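Local coordinates for alcohol dehydrogenase (Thermus thermophilus, PDB 2EIH), which probably acts as a zinc-containing alcohol dehydrogenase, an oxidoreductase of the medium-chain family that uses a nicotinamide cofactor, and binds zinc through four cysteines, at residues A[40-43]-A[44-47]; A[153-156]-A[157-161]. One frame throughout, in Å; residues are numbered along the deposited sequence.

Interaction 1 (A[40-43]-A[44-47])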
# COMPACT_ATOMS: atom_id res chain seq x y z
N ASN A 40 -25.40 -15.53 -15.17
CA ASN A 40 -24.52 -15.66 -14.00
C ASN A 40 -25.15 -16.57 -12.93
O ASN A 40 -26.37 -16.71 -12.87
CB ASN A 40 -24.20 -14.28 -13.43
CG ASN A 40 -23.19 -13.55 -14.27
OD1 ASN A 40 -23.52 -12.61 -14.99
ND2 ASN A 40 -21.95 -13.98 -14.18
N HIS A 41 -24.32 -17.18 -12.10
CA HIS A 41 -24.84 -18.08 -11.07
C HIS A 41 -25.78 -17.35 -10.12
O HIS A 41 -26.65 -17.96 -9.47
CB HIS A 41 -23.69 -18.74 -10.32
CG HIS A 41 -22.92 -19.73 -11.15
ND1 HIS A 41 -23.44 -20.95 -11.53
CD2 HIS A 41 -21.70 -19.65 -11.72
CE1 HIS A 41 -22.58 -21.58 -12.29
NE2 HIS A 41 -21.51 -20.81 -12.43
N LEU A 42 -25.62 -16.04 -10.06
CA LEU A 42 -26.45 -15.18 -9.23
C LEU A 42 -27.91 -15.26 -9.69
O LEU A 42 -28.83 -15.27 -8.86
CB LEU A 42 -25.94 -13.74 -9.32
CG LEU A 42 -26.74 -12.66 -8.59
CD1 LEU A 42 -27.01 -13.08 -7.14
CD2 LEU A 42 -25.97 -11.36 -8.64
N ASP A 43 -28.13 -15.30 -11.00
CA ASP A 43 -29.49 -15.38 -11.52
C ASP A 43 -30.13 -16.66 -11.00
O ASP A 43 -31.34 -16.70 -10.78
CB ASP A 43 -29.52 -15.41 -13.05
CG ASP A 43 -28.64 -14.35 -13.71
OD1 ASP A 43 -28.20 -13.41 -13.02
OD2 ASP A 43 -28.39 -14.47 -14.92
N VAL A 44 -29.33 -17.71 -10.80
CA VAL A 44 -29.87 -18.98 -10.32
C VAL A 44 -30.29 -18.91 -8.86
O VAL A 44 -31.34 -19.43 -8.48
CB VAL A 44 -28.84 -20.13 -10.52
CG1 VAL A 44 -29.37 -21.42 -9.92
CG2 VAL A 44 -28.57 -20.32 -12.00
N TRP A 45 -29.47 -18.26 -8.03
CA TRP A 45 -29.80 -18.13 -6.62
C TRP A 45 -31.10 -17.34 -6.47
O TRP A 45 -31.94 -17.66 -5.62
CB TRP A 45 -28.65 -17.44 -5.86
CG TRP A 45 -27.36 -18.20 -5.96
CD1 TRP A 45 -27.22 -19.55 -6.10
CD2 TRP A 45 -26.04 -17.65 -5.97
NE1 TRP A 45 -25.89 -19.88 -6.20
CE2 TRP A 45 -25.14 -18.74 -6.12
CE3 TRP A 45 -25.52 -16.35 -5.86
CZ2 TRP A 45 -23.75 -18.56 -6.18
CZ3 TRP A 45 -24.13 -16.18 -5.91
CH2 TRP A 45 -23.26 -17.28 -6.07
N VAL A 46 -31.29 -16.32 -7.31
CA VAL A 46 -32.51 -15.53 -7.24
C VAL A 46 -33.68 -16.39 -7.70
O VAL A 46 -34.77 -16.32 -7.12
CB VAL A 46 -32.42 -14.26 -8.10
CG1 VAL A 46 -33.75 -13.53 -8.08
CG2 VAL A 46 -31.32 -13.36 -7.56
N ARG A 47 -33.47 -17.20 -8.72
CA ARG A 47 -34.53 -18.06 -9.22
C ARG A 47 -34.97 -19.08 -8.18
O ARG A 47 -36.17 -19.27 -7.95
CB ARG A 47 -34.10 -18.79 -10.50
CG ARG A 47 -35.04 -19.93 -10.87
CD ARG A 47 -34.70 -20.62 -12.18
NE ARG A 47 -33.37 -21.24 -12.23
CZ ARG A 47 -33.01 -22.35 -11.60
NH1 ARG A 47 -31.76 -22.80 -11.75
NH2 ARG A 47 -33.86 -23.02 -10.84
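The indole of W45 is folded back over the preceding turn because its CG stands beside the backbone N (chi1 -60°), while L42 sends its CG the other way, anti to the backbone N (chi1 176°). The two side chains cross at roughly a right angle, with CE3 of W45 3.8 Å from CD1 of L42. The same ring carbon, CE3, also lies 3.7 Å from CA of L42, and on the benzo side CZ2 of W45 is 4.1 Å from CB of H41. H41 O and L42 N share one face of the ring, both offset toward its rim. The example illustrates how a tryptophan can cover the backbone of the turn before it. H41 O, beneath that indole, also takes the W45 N-H in its carbonyl plane at 3.2 Å and a weak bond from V44 N. The next rungs of the helix run from V46 N to L42 O (3.1 Å) and from R47 N to D43 O (3.0 Å). The same CD1 methyl of L42 also lies 4.3 Å from CG2 of V46, so one methyl serves two neighbours. At the start of the segment, D43 turns back to receive N40 N at its OD2 (3.2 Å), an almost straight bond that arrives from above the carboxylate plane; Y121 OH is a second partner of that oxygen. R47, bent in mid-chain, bonds to G10 O and H326 and forms a salt bridge with E330. Helix 41-48 follows strand 29-38 and packs on helix 322-330, where H41 meets L329, and V44 touches H326 and E330, while V46 meets L61, a loop residue just beyond strand 59-60.

Interaction 2 (A[153-156]-A[157-161])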
# COMPACT_ATOMS: atom_id res chain seq x y z
N THR A 153 -14.99 -9.36 -11.05
CA THR A 153 -14.78 -10.21 -9.89
C THR A 153 -13.38 -10.80 -9.91
O THR A 153 -12.71 -10.84 -8.88
CB THR A 153 -15.82 -11.35 -9.87
OG1 THR A 153 -17.13 -10.79 -9.76
CG2 THR A 153 -15.57 -12.29 -8.70
N ALA A 154 -12.93 -11.24 -11.07
CA ALA A 154 -11.60 -11.81 -11.21
C ALA A 154 -10.54 -10.75 -10.99
O ALA A 154 -9.46 -11.03 -10.46
CB ALA A 154 -11.44 -12.42 -12.60
N TRP A 155 -10.84 -9.52 -11.38
CA TRP A 155 -9.88 -8.44 -11.24
C TRP A 155 -9.63 -8.05 -9.79
O TRP A 155 -8.48 -7.85 -9.38
CB TRP A 155 -10.34 -7.23 -12.05
CG TRP A 155 -9.38 -6.08 -12.00
CD1 TRP A 155 -9.17 -5.24 -10.95
CD2 TRP A 155 -8.53 -5.62 -13.06
NE1 TRP A 155 -8.25 -4.28 -11.29
CE2 TRP A 155 -7.84 -4.49 -12.59
CE3 TRP A 155 -8.30 -6.06 -14.37
CZ2 TRP A 155 -6.92 -3.79 -13.37
CZ3 TRP A 155 -7.39 -5.36 -15.16
CH2 TRP A 155 -6.71 -4.23 -14.65
N GLN A 156 -10.70 -7.93 -9.00
CA GLN A 156 -10.54 -7.58 -7.60
C GLN A 156 -9.74 -8.67 -6.89
O GLN A 156 -8.90 -8.37 -6.06
CB GLN A 156 -11.89 -7.40 -6.89
CG GLN A 156 -11.73 -6.91 -5.44
CD GLN A 156 -13.02 -6.44 -4.80
OE1 GLN A 156 -13.65 -7.19 -4.05
NE2 GLN A 156 -13.43 -5.21 -5.09
N MET A 157 -10.01 -9.92 -7.23
CA MET A 157 -9.31 -11.04 -6.61
C MET A 157 -7.82 -11.05 -6.97
O MET A 157 -6.96 -11.12 -6.09
CB MET A 157 -9.95 -12.37 -7.00
CG MET A 157 -11.37 -12.56 -6.48
SD MET A 157 -12.03 -14.21 -6.88
CE MET A 157 -12.38 -13.98 -8.54
N VAL A 158 -7.52 -10.97 -8.27
CA VAL A 158 -6.14 -10.98 -8.76
C VAL A 158 -5.35 -9.71 -8.45
O VAL A 158 -4.30 -9.76 -7.81
CB VAL A 158 -6.14 -11.23 -10.30
CG1 VAL A 158 -4.73 -11.18 -10.87
CG2 VAL A 158 -6.78 -12.58 -10.60
N VAL A 159 -5.86 -8.58 -8.91
CA VAL A 159 -5.20 -7.30 -8.71
C VAL A 159 -5.24 -6.71 -7.28
O VAL A 159 -4.20 -6.55 -6.65
CB VAL A 159 -5.75 -6.27 -9.73
CG1 VAL A 159 -5.01 -4.96 -9.63
CG2 VAL A 159 -5.61 -6.84 -11.14
N ASP A 160 -6.44 -6.42 -6.77
CA ASP A 160 -6.57 -5.85 -5.43
C ASP A 160 -6.35 -6.82 -4.26
O ASP A 160 -5.52 -6.58 -3.39
CB ASP A 160 -7.94 -5.16 -5.30
CG ASP A 160 -8.19 -4.12 -6.40
OD1 ASP A 160 -7.33 -3.23 -6.58
OD2 ASP A 160 -9.24 -4.18 -7.07
N LYS A 161 -7.08 -7.93 -4.23
CA LYS A 161 -6.96 -8.92 -3.16
C LYS A 161 -5.63 -9.67 -3.13
O LYS A 161 -4.92 -9.63 -2.13
CB LYS A 161 -8.09 -9.94 -3.27
CG LYS A 161 -9.18 -9.79 -2.24
CD LYS A 161 -9.82 -8.42 -2.20
CE LYS A 161 -10.94 -8.46 -1.17
NZ LYS A 161 -11.54 -7.15 -0.84
O HOH W 1 -6.71 -2.02 -9.23
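Apolar contact is centred on W155 and V159, one turn apart. CG2 of V159 sits over the five-membered ring of W155, 3.6 Å from its centroid and 11° off the ring normal, a CH-pi contact. A second carbon-to-carbon contact joins T153 and M157: M157, bent at its last torsion (chi3 -76°), curls CE back to 3.6 Å from CG2 of T153, the two chains running side by side. An alanine in place of W155 would probably leave V159 without its aromatic cover and open a gap toward I300 and F303 and toward R165 of the second subunit. Among the backbone bonds, V158 N to A154 O (2.9 Å) and V159 N to W155 O (2.8 Å) keep the alpha-helical spacing, whereas K161 N reaches Q156 O, five residues back, at 2.6 Å and nearly straight. The polar link between W155 and D160 is indirect: a water lies in the plane of the indole at its edge, accepting weakly from W155 NE1 and donating to D160 OD1 at 3.0 Å. The other oxygen, D160 OD2, makes a salt bridge with R296. The widened turn at 157-161 is a pi-type turn that finishes helix 148-161, which packs on helix 180-189 and strand 236-241 of the six-stranded parallel sheet, an arrangement of the Rossmann type.

Interactions 1 and 2 are each a stretch of a single helix, and they do not touch: their centres are 22 Å apart and their nearest atoms about 7 Å. They fall in series along the chain, on opposite sides of its centre. In both, a tryptophan has a ring face against its own helix, but W45 reaches back over the previous turn, whereas W155 is covered by a residue ahead of it. Interaction 1 lies away from the annotated zinc site. Residues 153-161 come closer, the side chain of Q156 being about 12 Å from that of C107, one of the four cysteines on the zinc ion, which resembles the structural zinc of related dehydrogenases.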